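Local atomic coordinates of putative regulator (Escherichia coli O6, PDB entry 3HFI), a protein that probably regulates transcription, its UTRA domain being of the kind that senses small effector molecules in GntR-family regulators. Residues E42-T47 against E135-F140; I52-R57 against E70-I75; A66-N71 against G120-I125; E76-I81 against L144-G149. All coordinates share one frame; numbering follows the deposited sequence.

In the fold
All contacts converge on one antiparallel sheet, ordered 26-35, 51-60, 65-73, 144-153, 130-139, 105-114. Contact 2 pairs hairpin strands 51-60 and 65-73. Contact 3 shares strand 65-73 and lays helix 117-123 on it, centre about 15 Å from that of contact 2. Contact 1 sets helix 38-44 on strand 130-139; contact 4 brings the loop after strand 65-73 to strand 144-153, centred about 9 Å from those of contacts 1 and 2. Contacts 1 and 3, about 22 Å apart between centres, lie on opposite sides of the chain's centre. Along the chain, contacts 2 and 3 fall within the span of contact 1, whereas contact 4 crosses it, tying early and late segments into one UTRA domain.

Contact 1 of 4, residues E42-T47 against E135-F140; sequences EKLRIT and EQLVFF
Leu137 points its fork at the end of helix 38-44, with both methyl groups reaching the carbonyl oxygen of Lys43: CD2 lies 3.4 Å and CD1 3.6 Å from Lys43 O. Its CG stands anti to the backbone N (chi1 -168°), beside its own carbonyl carbon. Leu44 starts out away from strand 130-139, but its tip comes back, bringing CD2 to 4.3 Å from Leu137 CD1. The aromatic partner is met quite differently. Arg45 and Phe139 cross at about a right angle, with guanidinium and ring planes 75° apart; CE1 of Phe139 comes over one face of the guanidinium and lies 3.6 Å from Arg45 NH2, which sits at the ring edge, in the ring plane. Arg45 has positive phi and closes a Schellman motif at the end of the helix; its N bonds back to Glu42 O at 3.2 Å. A helix end thus packs on an inner strand of the UTRA domain sheet. At the other end of the contact, Lys43 NZ and Glu135 OE1 are 4.4 Å apart, beyond a salt bridge, though the opposite charges probably attract; OE2 of Glu135 is hydrogen-bonded to Tyr39 OH. Gln136, between Glu135 and Leu137 in sequence, instead hydrogen-bonds through its amide to Tyr159 O and Gly161 N of the second subunit.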
loop_
_atom_site.group_PDB
_atom_site.type_symbol
_atom_site.label_atom_id
_atom_site.label_comp_id
_atom_site.label_asym_id
_atom_site.label_seq_id
_atom_site.Cartn_x
_atom_site.Cartn_y
_atom_site.Cartn_z
ATOM N N GLU A 42 18.535 -2.384 10.547
ATOM C CA GLU A 42 17.498 -3.105 11.352
ATOM C C GLU A 42 16.219 -3.380 10.543
ATOM O O GLU A 42 15.705 -4.504 10.483
ATOM C CB GLU A 42 17.203 -2.255 12.626
ATOM C CG GLU A 42 16.031 -2.643 13.600
ATOM C CD GLU A 42 15.620 -1.423 14.558
ATOM O OE1 GLU A 42 16.498 -0.542 14.863
ATOM O OE2 GLU A 42 14.423 -1.329 14.998
ATOM N N LYS A 43 15.717 -2.367 9.841
ATOM C CA LYS A 43 14.554 -2.617 8.974
ATOM C C LYS A 43 14.810 -3.703 7.947
ATOM O O LYS A 43 14.001 -4.586 7.750
ATOM C CB LYS A 43 14.215 -1.338 8.251
ATOM C CG LYS A 43 13.783 -0.221 9.201
ATOM C CD LYS A 43 12.481 -0.600 9.807
ATOM C CE LYS A 43 11.966 0.463 10.703
ATOM N NZ LYS A 43 10.588 0.049 11.058
ATOM N N LEU A 44 15.942 -3.633 7.244
ATOM C CA LEU A 44 16.225 -4.583 6.185
ATOM C C LEU A 44 16.827 -5.901 6.694
ATOM O O LEU A 44 17.052 -6.830 5.930
ATOM C CB LEU A 44 17.153 -3.940 5.184
ATOM C CG LEU A 44 16.601 -2.896 4.196
ATOM C CD1 LEU A 44 17.743 -2.295 3.394
ATOM C CD2 LEU A 44 15.574 -3.524 3.264
ATOM N N ARG A 45 17.064 -6.003 7.990
ATOM C CA ARG A 45 17.730 -7.160 8.588
ATOM C C ARG A 45 19.057 -7.466 7.950
ATOM O O ARG A 45 19.326 -8.592 7.537
ATOM C CB ARG A 45 16.793 -8.371 8.600
ATOM C CG ARG A 45 15.483 -7.970 9.248
ATOM C CD ARG A 45 14.480 -9.068 9.496
ATOM N NE ARG A 45 13.171 -8.417 9.672
ATOM C CZ ARG A 45 11.979 -9.026 9.724
ATOM N NH1 ARG A 45 11.878 -10.368 9.639
ATOM N NH2 ARG A 45 10.874 -8.268 9.903
ATOM N N ILE A 46 19.898 -6.441 7.860
ATOM C CA ILE A 46 21.258 -6.590 7.352
ATOM C C ILE A 46 22.216 -6.001 8.382
ATOM O O ILE A 46 21.783 -5.342 9.309
ATOM C CB ILE A 46 21.446 -5.937 5.966
ATOM C CG1 ILE A 46 21.173 -4.438 6.006
ATOM C CG2 ILE A 46 20.556 -6.626 4.932
ATOM C CD1 ILE A 46 21.435 -3.737 4.608
ATOM N N THR A 47 23.525 -6.221 8.183
ATOM C CA THR A 47 24.550 -5.710 9.090
ATOM C C THR A 47 24.664 -4.207 8.857
ATOM O O THR A 47 24.771 -3.761 7.731
ATOM C CB THR A 47 25.859 -6.437 8.871
ATOM O OG1 THR A 47 25.605 -7.846 8.976
ATOM C CG2 THR A 47 26.949 -6.019 9.876
ATOM N N GLU A 135 6.574 5.273 5.832
ATOM C CA GLU A 135 7.709 4.327 5.740
ATOM C C GLU A 135 7.123 3.006 5.323
ATOM O O GLU A 135 6.187 2.550 5.944
ATOM C CB GLU A 135 8.394 4.071 7.077
ATOM C CG GLU A 135 9.133 5.197 7.681
ATOM C CD GLU A 135 9.752 4.791 9.035
ATOM O OE1 GLU A 135 9.139 4.022 9.790
ATOM O OE2 GLU A 135 10.842 5.205 9.352
ATOM N N GLN A 136 7.719 2.349 4.346
ATOM C CA GLN A 136 7.212 1.102 3.860
ATOM C C GLN A 136 8.328 0.097 3.750
ATOM O O GLN A 136 9.382 0.382 3.164
ATOM C CB GLN A 136 6.642 1.306 2.474
ATOM C CG GLN A 136 6.023 0.014 1.914
ATOM C CD GLN A 136 5.470 0.190 0.554
ATOM O OE1 GLN A 136 6.226 0.493 -0.413
ATOM N NE2 GLN A 136 4.123 0.028 0.432
ATOM N N LEU A 137 8.101 -1.079 4.285
ATOM C CA LEU A 137 9.067 -2.155 4.227
ATOM C C LEU A 137 8.445 -3.202 3.312
ATOM O O LEU A 137 7.342 -3.599 3.533
ATOM C CB LEU A 137 9.336 -2.703 5.643
ATOM C CG LEU A 137 10.513 -3.651 5.851
ATOM C CD1 LEU A 137 11.811 -3.112 5.281
ATOM C CD2 LEU A 137 10.697 -4.027 7.325
ATOM N N VAL A 138 9.205 -3.651 2.324
ATOM C CA VAL A 138 8.787 -4.590 1.279
ATOM C C VAL A 138 9.622 -5.863 1.396
ATOM O O VAL A 138 10.834 -5.783 1.572
ATOM C CB VAL A 138 8.932 -3.932 -0.124
ATOM C CG1 VAL A 138 8.523 -4.916 -1.246
ATOM C CG2 VAL A 138 8.053 -2.632 -0.194
ATOM N N PHE A 139 8.956 -7.035 1.346
ATOM C CA PHE A 139 9.545 -8.329 1.673
ATOM C C PHE A 139 9.326 -9.293 0.526
ATOM O O PHE A 139 8.245 -9.309 -0.092
ATOM C CB PHE A 139 8.847 -8.992 2.840
ATOM C CG PHE A 139 8.965 -8.282 4.159
ATOM C CD1 PHE A 139 9.719 -8.822 5.177
ATOM C CD2 PHE A 139 8.216 -7.155 4.418
ATOM C CE1 PHE A 139 9.758 -8.208 6.440
ATOM C CE2 PHE A 139 8.232 -6.515 5.660
ATOM C CZ PHE A 139 9.012 -7.058 6.687
ATOM N N PHE A 140 10.326 -10.140 0.281
ATOM C CA PHE A 140 10.117 -11.350 -0.477
ATOM C C PHE A 140 9.452 -12.434 0.347
ATOM O O PHE A 140 8.591 -13.158 -0.109
ATOM C CB PHE A 140 11.464 -11.874 -0.921
ATOM C CG PHE A 140 12.133 -11.054 -1.986
ATOM C CD1 PHE A 140 11.427 -10.588 -3.098
ATOM C CD2 PHE A 140 13.486 -10.777 -1.892
ATOM C CE1 PHE A 140 12.086 -9.860 -4.086
ATOM C CE2 PHE A 140 14.163 -10.075 -2.913
ATOM C CZ PHE A 140 13.466 -9.623 -3.991
#

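Contact 2 of 4, residues I52-R57 against E70-I75; sequences ILYLER and ENRINI
Tyr54 holds CG anti to its backbone N (chi1 166°), while Glu70 and Arg72 each set CG beside theirs, and the three side chains gather on one face of the hairpin. OE2 of Glu70 lies at the ring edge, in plane, and accepts a hydrogen bond from the Tyr54 hydroxyl; the modelled 2.3 Å between Tyr54 OH and Glu70 OE2 is too short to trust as a length. Arg72 brings its guanidinium face to Tyr54, whose CD1 sits 3.7 Å above the group's centre, the planes 63° apart; NE of Arg72 is salt-bridged to Glu34. On the other face, Arg57 bends at chi3 (75°) and NH1 meets a lone pair of Asn71 OD1 at 2.7 Å. Leu53 CD2 and Ile73 CD1 lie alongside at 4.2 Å, and Leu55 CD2 crosses to Ile73 CD1 at 3.9 Å. Leu53-Ile73 and Leu55-Asn71 are hydrogen-bonded pairs of this antiparallel hairpin, alternating with the non-hydrogen-bonded pairs Tyr54-Arg72 and Glu56-Glu70. Leu91 of helix 91-99 packs on Leu55, Arg57, Asn71 and Ile73; Arg119 of helix 117-123 salt-bridges Glu70, and strands 26-35 and 144-153 flank the pair.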
loop_
_atom_site.group_PDB
_atom_site.type_symbol
_atom_site.label_atom_id
_atom_site.label_comp_id
_atom_site.label_asym_id
_atom_site.label_seq_id
_atom_site.Cartn_x
_atom_site.Cartn_y
_atom_site.Cartn_z
ATOM N N ILE A 52 23.981 -0.427 0.478
ATOM C CA ILE A 52 22.677 -0.551 -0.115
ATOM C C ILE A 52 22.586 0.460 -1.218
ATOM O O ILE A 52 23.421 1.401 -1.295
ATOM C CB ILE A 52 21.543 -0.392 0.937
ATOM C CG1 ILE A 52 21.593 0.974 1.706
ATOM C CG2 ILE A 52 21.535 -1.607 1.897
ATOM C CD1 ILE A 52 20.963 2.178 0.953
ATOM N N LEU A 53 21.612 0.273 -2.105
ATOM C CA LEU A 53 21.309 1.254 -3.165
ATOM C C LEU A 53 20.207 2.263 -2.724
ATOM O O LEU A 53 19.124 1.859 -2.291
ATOM C CB LEU A 53 20.856 0.526 -4.449
ATOM C CG LEU A 53 20.439 1.372 -5.672
ATOM C CD1 LEU A 53 21.637 2.198 -6.103
ATOM C CD2 LEU A 53 19.920 0.450 -6.798
ATOM N N TYR A 54 20.494 3.559 -2.790
ATOM C CA TYR A 54 19.549 4.565 -2.454
ATOM C C TYR A 54 19.049 5.131 -3.793
ATOM O O TYR A 54 19.841 5.397 -4.652
ATOM C CB TYR A 54 20.215 5.665 -1.679
ATOM C CG TYR A 54 19.389 6.929 -1.563
ATOM C CD1 TYR A 54 18.511 7.119 -0.490
ATOM C CD2 TYR A 54 19.511 7.942 -2.488
ATOM C CE1 TYR A 54 17.782 8.279 -0.346
ATOM C CE2 TYR A 54 18.758 9.142 -2.358
ATOM C CZ TYR A 54 17.902 9.287 -1.276
ATOM O OH TYR A 54 17.105 10.421 -1.148
ATOM N N LEU A 55 17.732 5.248 -3.974
ATOM C CA LEU A 55 17.136 5.824 -5.176
ATOM C C LEU A 55 16.165 6.883 -4.744
ATOM O O LEU A 55 15.289 6.618 -3.910
ATOM C CB LEU A 55 16.349 4.757 -5.895
ATOM C CG LEU A 55 16.615 4.187 -7.228
ATOM C CD1 LEU A 55 18.121 3.874 -7.468
ATOM C CD2 LEU A 55 15.673 2.970 -7.394
ATOM N N GLU A 56 16.269 8.066 -5.325
ATOM C CA GLU A 56 15.269 9.097 -5.104
ATOM C C GLU A 56 14.497 9.321 -6.398
ATOM O O GLU A 56 15.104 9.600 -7.457
ATOM C CB GLU A 56 15.966 10.394 -4.676
ATOM C CG GLU A 56 15.079 11.478 -4.120
ATOM C CD GLU A 56 15.924 12.703 -3.628
ATOM O OE1 GLU A 56 16.964 13.056 -4.244
ATOM O OE2 GLU A 56 15.543 13.309 -2.601
ATOM N N ARG A 57 13.175 9.218 -6.298
ATOM C CA ARG A 57 12.275 9.205 -7.454
ATOM C C ARG A 57 11.117 10.143 -7.215
ATOM O O ARG A 57 10.585 10.205 -6.105
ATOM C CB ARG A 57 11.765 7.790 -7.678
ATOM C CG ARG A 57 12.856 6.889 -8.243
ATOM C CD ARG A 57 12.669 5.486 -7.808
ATOM N NE ARG A 57 11.582 4.909 -8.544
ATOM C CZ ARG A 57 10.508 4.316 -8.019
ATOM N NH1 ARG A 57 10.302 4.161 -6.708
ATOM N NH2 ARG A 57 9.602 3.853 -8.850
ATOM N N GLU A 70 11.964 7.776 -1.687
ATOM C CA GLU A 70 13.364 7.397 -1.413
ATOM C C GLU A 70 13.392 5.925 -1.088
ATOM O O GLU A 70 12.878 5.503 -0.039
ATOM C CB GLU A 70 13.848 8.188 -0.225
ATOM C CG GLU A 70 13.824 9.620 -0.505
ATOM C CD GLU A 70 14.362 10.387 0.658
ATOM O OE1 GLU A 70 13.563 10.691 1.583
ATOM O OE2 GLU A 70 15.578 10.709 0.614
ATOM N N ASN A 71 13.890 5.126 -2.014
ATOM C CA ASN A 71 13.984 3.698 -1.852
ATOM C C ASN A 71 15.400 3.314 -1.374
ATOM O O ASN A 71 16.390 3.872 -1.854
ATOM C CB ASN A 71 13.722 2.991 -3.204
ATOM C CG ASN A 71 12.415 3.345 -3.820
ATOM O OD1 ASN A 71 12.352 3.945 -4.895
ATOM N ND2 ASN A 71 11.340 2.912 -3.174
ATOM N N ARG A 72 15.502 2.358 -0.467
ATOM C CA ARG A 72 16.753 1.795 -0.069
ATOM C C ARG A 72 16.624 0.275 -0.199
ATOM O O ARG A 72 15.792 -0.359 0.438
ATOM C CB ARG A 72 17.038 2.192 1.357
ATOM C CG ARG A 72 17.591 3.613 1.478
ATOM C CD ARG A 72 17.652 4.078 2.857
ATOM N NE ARG A 72 18.295 5.401 2.988
ATOM C CZ ARG A 72 17.619 6.543 3.106
ATOM N NH1 ARG A 72 16.313 6.558 3.032
ATOM N NH2 ARG A 72 18.248 7.684 3.231
ATOM N N ILE A 73 17.492 -0.285 -1.026
ATOM C CA ILE A 73 17.397 -1.643 -1.568
ATOM C C ILE A 73 18.603 -2.497 -1.170
ATOM O O ILE A 73 19.752 -2.065 -1.353
ATOM C CB ILE A 73 17.305 -1.600 -3.120
ATOM C CG1 ILE A 73 16.060 -0.801 -3.547
ATOM C CG2 ILE A 73 17.195 -3.004 -3.627
ATOM C CD1 ILE A 73 16.307 0.183 -4.700
ATOM N N ASN A 74 18.340 -3.691 -0.612
ATOM C CA ASN A 74 19.387 -4.654 -0.332
ATOM C C ASN A 74 19.853 -5.262 -1.650
ATOM O O ASN A 74 19.211 -6.144 -2.214
ATOM C CB ASN A 74 18.855 -5.756 0.577
ATOM C CG ASN A 74 19.902 -6.753 0.934
ATOM O OD1 ASN A 74 21.056 -6.637 0.514
ATOM N ND2 ASN A 74 19.533 -7.721 1.744
ATOM N N ILE A 75 20.979 -4.813 -2.134
ATOM C CA ILE A 75 21.474 -5.213 -3.446
ATOM C C ILE A 75 22.028 -6.648 -3.493
ATOM O O ILE A 75 22.069 -7.271 -4.559
ATOM C CB ILE A 75 22.494 -4.176 -3.991
ATOM C CG1 ILE A 75 23.679 -3.966 -3.078
ATOM C CG2 ILE A 75 21.866 -2.820 -4.111
ATOM C CD1 ILE A 75 24.294 -2.539 -3.319
#

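Contact 3 of 4, residues A66-N71 against G120-I125; sequences AMLIEN and GHFLDI
Leu68 and Leu123 carry the apolar part of this contact, with Phe122 joining from the preceding position on helix 117-123. Leu123 sets its CG beside the backbone N (chi1 -70°), and its two methyl groups divide the work. CD1 meets the root of the Leu68 side chain, 4.0 Å from Leu68 CB. CD2 lies against the strand backbone instead, 3.9 Å from both Met67 C and Leu68 N, touching the peptide group that joins those two residues. Farther out, Leu68 CD1 reaches the Phe122 stem, 4.2 Å from Phe122 CB, and the two side chains cross at a slant. Leu68 CD2 approaches the Phe122 ring obliquely.

No hydrogen bond spans the two segments; polar partners come from within each segment or from outside, as Lys154 NZ does for Leu123 O. In the helix, Leu123 N bonds to Gly120 O at 3.0 Å. Asp124 then leaves helical angles with positive phi, ending the helix just beyond the residue that packs on the strand. In the strand, Ala66 and Met67 both face Arg59, a classic beta bulge at the start of the segment that Leu123 covers.

Around the two leucines, Trp152 touches both, Leu58 backs Leu123, and Ile29 packs on Leu68 and Phe122. A short helix thus lies with its last turn on one face of an antiparallel sheet, next to the beginning of the strand 65-73 hairpin arm, a helix-on-sheet packing within the alpha+beta UTRA domain.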
loop_
_atom_site.group_PDB
_atom_site.type_symbol
_atom_site.label_atom_id
_atom_site.label_comp_id
_atom_site.label_asym_id
_atom_site.label_seq_id
_atom_site.Cartn_x
_atom_site.Cartn_y
_atom_site.Cartn_z
ATOM N N ALA A 66 3.112 14.324 -7.612
ATOM C CA ALA A 66 2.362 13.605 -6.577
ATOM C C ALA A 66 3.232 13.346 -5.340
ATOM O O ALA A 66 2.906 13.820 -4.253
ATOM C CB ALA A 66 1.817 12.271 -7.121
ATOM N N MET A 67 4.338 12.621 -5.501
ATOM C CA MET A 67 5.089 12.207 -4.353
ATOM C C MET A 67 6.572 12.061 -4.631
ATOM O O MET A 67 6.989 11.848 -5.772
ATOM C CB MET A 67 4.545 10.873 -3.855
ATOM C CG MET A 67 4.617 9.760 -4.863
ATOM S SD MET A 67 3.563 8.316 -4.441
ATOM C CE MET A 67 2.076 8.796 -5.293
ATOM N N LEU A 68 7.350 12.172 -3.561
ATOM C CA LEU A 68 8.795 11.948 -3.571
ATOM C C LEU A 68 9.070 10.631 -2.848
ATOM O O LEU A 68 8.610 10.426 -1.737
ATOM C CB LEU A 68 9.495 13.142 -2.915
ATOM C CG LEU A 68 11.014 13.140 -2.823
ATOM C CD1 LEU A 68 11.682 13.303 -4.192
ATOM C CD2 LEU A 68 11.323 14.294 -1.901
ATOM N N ILE A 69 9.780 9.724 -3.516
ATOM C CA ILE A 69 10.046 8.397 -3.020
ATOM C C ILE A 69 11.540 8.222 -2.867
ATOM O O ILE A 69 12.294 8.479 -3.820
ATOM C CB ILE A 69 9.521 7.318 -3.981
ATOM C CG1 ILE A 69 8.061 7.636 -4.384
ATOM C CG2 ILE A 69 9.692 5.919 -3.322
ATOM C CD1 ILE A 69 7.459 6.676 -5.403
ATOM N N GLU A 70 11.964 7.776 -1.687
ATOM C CA GLU A 70 13.364 7.397 -1.413
ATOM C C GLU A 70 13.392 5.925 -1.088
ATOM O O GLU A 70 12.878 5.503 -0.039
ATOM C CB GLU A 70 13.848 8.188 -0.225
ATOM C CG GLU A 70 13.824 9.620 -0.505
ATOM C CD GLU A 70 14.362 10.387 0.658
ATOM O OE1 GLU A 70 13.563 10.691 1.583
ATOM O OE2 GLU A 70 15.578 10.709 0.614
ATOM N N ASN A 71 13.890 5.126 -2.014
ATOM C CA ASN A 71 13.984 3.698 -1.852
ATOM C C ASN A 71 15.400 3.314 -1.374
ATOM O O ASN A 71 16.390 3.872 -1.854
ATOM C CB ASN A 71 13.722 2.991 -3.204
ATOM C CG ASN A 71 12.415 3.345 -3.820
ATOM O OD1 ASN A 71 12.352 3.945 -4.895
ATOM N ND2 ASN A 71 11.340 2.912 -3.174
ATOM N N GLY A 120 11.054 19.869 -0.007
ATOM C CA GLY A 120 10.062 20.894 -0.313
ATOM C C GLY A 120 10.232 21.294 -1.748
ATOM O O GLY A 120 9.280 21.294 -2.501
ATOM N N HIS A 121 11.476 21.569 -2.134
ATOM C CA HIS A 121 11.774 22.052 -3.470
ATOM C C HIS A 121 11.366 21.040 -4.534
ATOM O O HIS A 121 10.824 21.387 -5.562
ATOM C CB HIS A 121 13.254 22.500 -3.588
ATOM C CG HIS A 121 13.457 23.979 -3.353
ATOM N ND1 HIS A 121 13.610 24.531 -2.094
ATOM C CD2 HIS A 121 13.494 25.024 -4.220
ATOM C CE1 HIS A 121 13.753 25.843 -2.197
ATOM N N PHE A 122 11.560 19.775 -4.271
ATOM C CA PHE A 122 11.124 18.771 -5.228
ATOM C C PHE A 122 9.606 18.688 -5.417
ATOM O O PHE A 122 9.148 18.335 -6.489
ATOM C CB PHE A 122 11.676 17.408 -4.819
ATOM C CG PHE A 122 13.163 17.314 -4.936
ATOM C CD1 PHE A 122 13.779 17.472 -6.163
ATOM C CD2 PHE A 122 13.947 17.060 -3.816
ATOM C CE1 PHE A 122 15.165 17.391 -6.284
ATOM C CE2 PHE A 122 15.335 16.956 -3.914
ATOM C CZ PHE A 122 15.952 17.125 -5.152
ATOM N N LEU A 123 8.836 18.995 -4.378
ATOM C CA LEU A 123 7.381 18.862 -4.421
ATOM C C LEU A 123 6.642 20.209 -4.486
ATOM O O LEU A 123 5.413 20.260 -4.581
ATOM C CB LEU A 123 6.921 18.113 -3.179
ATOM C CG LEU A 123 7.285 16.637 -3.138
ATOM C CD1 LEU A 123 6.975 16.063 -1.766
ATOM C CD2 LEU A 123 6.533 15.898 -4.209
ATOM N N ASP A 124 7.409 21.288 -4.432
ATOM C CA ASP A 124 6.904 22.656 -4.407
ATOM C C ASP A 124 6.384 23.041 -3.066
ATOM O O ASP A 124 6.436 24.178 -2.684
ATOM C CB ASP A 124 5.841 22.876 -5.449
ATOM C CG ASP A 124 6.359 22.684 -6.815
ATOM O OD1 ASP A 124 7.571 22.801 -6.997
ATOM O OD2 ASP A 124 5.568 22.404 -7.721
ATOM N N ILE A 125 5.876 22.087 -2.331
ATOM C CA ILE A 125 5.441 22.421 -1.004
ATOM C C ILE A 125 6.288 23.566 -0.419
ATOM O O ILE A 125 7.463 23.699 -0.689
ATOM C CB ILE A 125 5.512 21.186 -0.085
#

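Contact 4 of 4, residues E76-I81 against L144-G149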
loop_
_atom_site.group_PDB
_atom_site.type_symbol
_atom_site.label_atom_id
_atom_site.label_comp_id
_atom_site.label_asym_id
_atom_site.label_seq_id
_atom_site.Cartn_x
_atom_site.Cartn_y
_atom_site.Cartn_z
ATOM N N GLU A 76 22.365 -7.210 -2.332
ATOM C CA GLU A 76 22.833 -8.612 -2.273
ATOM C C GLU A 76 21.799 -9.593 -2.802
ATOM O O GLU A 76 22.145 -10.640 -3.306
ATOM C CB GLU A 76 23.181 -9.000 -0.851
ATOM C CG GLU A 76 24.019 -7.935 -0.069
ATOM C CD GLU A 76 25.228 -7.418 -0.831
ATOM O OE1 GLU A 76 25.913 -8.233 -1.527
ATOM O OE2 GLU A 76 25.517 -6.181 -0.718
ATOM N N LEU A 77 20.529 -9.221 -2.732
ATOM C CA LEU A 77 19.444 -10.078 -3.173
ATOM C C LEU A 77 19.098 -9.942 -4.661
ATOM O O LEU A 77 18.372 -10.789 -5.183
ATOM C CB LEU A 77 18.187 -9.739 -2.320
ATOM C CG LEU A 77 18.319 -10.128 -0.842
ATOM C CD1 LEU A 77 17.089 -9.670 0.032
ATOM C CD2 LEU A 77 18.546 -11.734 -0.822
ATOM N N CYS A 78 19.560 -8.861 -5.313
ATOM C CA CYS A 78 19.334 -8.609 -6.738
ATOM C C CYS A 78 20.617 -8.166 -7.398
ATOM O O CYS A 78 20.853 -6.947 -7.613
ATOM C CB CYS A 78 18.230 -7.594 -7.046
ATOM S SG CYS A 78 17.639 -6.634 -5.711
ATOM N N PRO A 79 21.443 -9.175 -7.734
ATOM C CA PRO A 79 22.595 -9.063 -8.624
ATOM C C PRO A 79 22.184 -8.300 -9.875
ATOM O O PRO A 79 21.240 -8.733 -10.568
ATOM C CB PRO A 79 22.960 -10.527 -8.936
ATOM C CG PRO A 79 22.385 -11.325 -7.766
ATOM C CD PRO A 79 21.140 -10.589 -7.404
ATOM N N GLY A 80 22.834 -7.128 -10.067
ATOM C CA GLY A 80 22.714 -6.320 -11.296
ATOM C C GLY A 80 21.938 -5.022 -11.159
ATOM O O GLY A 80 21.945 -4.190 -12.094
ATOM N N ILE A 81 21.281 -4.840 -10.008
ATOM C CA ILE A 81 20.300 -3.764 -9.843
ATOM C C ILE A 81 20.973 -2.394 -9.928
ATOM O O ILE A 81 20.345 -1.385 -10.313
ATOM C CB ILE A 81 19.551 -3.888 -8.463
ATOM C CG1 ILE A 81 18.390 -2.879 -8.353
ATOM C CG2 ILE A 81 20.554 -3.742 -7.262
ATOM C CD1 ILE A 81 16.961 -3.435 -8.518
ATOM N N LEU A 144 12.611 -12.139 4.940
ATOM C CA LEU A 144 13.559 -11.564 4.014
ATOM C C LEU A 144 13.040 -10.244 3.411
ATOM O O LEU A 144 12.449 -10.229 2.335
ATOM C CB LEU A 144 13.814 -12.588 2.916
ATOM C CG LEU A 144 14.921 -12.440 1.899
ATOM C CD1 LEU A 144 16.288 -12.290 2.617
ATOM C CD2 LEU A 144 14.872 -13.746 1.026
ATOM N N PRO A 145 13.285 -9.113 4.088
ATOM C CA PRO A 145 13.055 -7.804 3.521
ATOM C C PRO A 145 13.975 -7.549 2.339
ATOM O O PRO A 145 15.046 -8.151 2.254
ATOM C CB PRO A 145 13.385 -6.838 4.696
ATOM C CG PRO A 145 13.465 -7.662 5.861
ATOM C CD PRO A 145 13.937 -8.999 5.391
ATOM N N VAL A 146 13.520 -6.745 1.379
ATOM C CA VAL A 146 14.349 -6.383 0.233
ATOM C C VAL A 146 14.480 -4.866 0.066
ATOM O O VAL A 146 15.494 -4.389 -0.453
ATOM C CB VAL A 146 13.881 -7.005 -1.073
ATOM C CG1 VAL A 146 12.448 -6.563 -1.483
ATOM C CG2 VAL A 146 14.899 -6.670 -2.215
ATOM N N GLU A 147 13.485 -4.099 0.517
ATOM C CA GLU A 147 13.481 -2.665 0.239
ATOM C C GLU A 147 12.773 -1.938 1.333
ATOM O O GLU A 147 11.806 -2.475 1.888
ATOM C CB GLU A 147 12.820 -2.368 -1.115
ATOM C CG GLU A 147 12.924 -0.912 -1.609
ATOM C CD GLU A 147 11.812 -0.011 -1.120
ATOM O OE1 GLU A 147 10.667 -0.495 -0.942
ATOM O OE2 GLU A 147 12.046 1.196 -0.944
ATOM N N PHE A 148 13.282 -0.742 1.665
ATOM C CA PHE A 148 12.763 0.134 2.733
ATOM C C PHE A 148 12.632 1.522 2.128
ATOM O O PHE A 148 13.639 2.155 1.760
ATOM C CB PHE A 148 13.708 0.173 3.960
ATOM C CG PHE A 148 13.235 1.071 5.049
ATOM C CD1 PHE A 148 12.019 0.837 5.671
ATOM C CD2 PHE A 148 13.971 2.167 5.437
ATOM C CE1 PHE A 148 11.553 1.661 6.641
ATOM C CE2 PHE A 148 13.482 3.036 6.438
ATOM C CZ PHE A 148 12.329 2.766 7.035
ATOM N N GLY A 149 11.389 1.959 1.965
ATOM C CA GLY A 149 11.060 3.207 1.308
ATOM C C GLY A 149 10.480 4.232 2.246
ATOM O O GLY A 149 9.752 3.899 3.192
#
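Leu77 is the bump of this contact: its CD1 pushes into a hollow on strand 144-153 formed by Leu144, the carbonyl of Pro145 and the base of Val146. The floor is the tightest point, with Leu77 CD1 3.4 Å from Pro145 O. One wall is Leu144, whose CD1 lies 3.8 Å from Leu77 CD1 and also touches Leu77 CD2; the two leucines slide past each other in opposite directions, so that one branch of Leu144, CD1, lies against both methyls of Leu77. The other wall is Val146, with CB 4.3 Å from Leu77 CD1. Leu77 sends CG beside its backbone N (chi1 -68°), and its CB points toward the strand. Cys78 adds a shallower touch, SG lying 4.4 Å from Val146 CG2.

The backbones shape both surfaces. Val146 and Glu147 both face Val138, a classic beta bulge beside the hollow. Behind Leu77 the loop folds back through a type II turn from Cys78 to Ile81, with Pro79 and Gly80 at its corners and Ile81 N bonded to Cys78 O at 3.2 Å. The contact is van der Waals packing of side chains on each other and on a backbone carbonyl, without a hydrogen bond across it.

Helix 91-99 lies close by, its Leu98 touching Cys78 and Ile81. On the sheet side, the Val146 backbone is hydrogen-bonded to Asn74, just past strand 65-73, and to Val138 of strand 130-139, while Pro145 packs on Phe139.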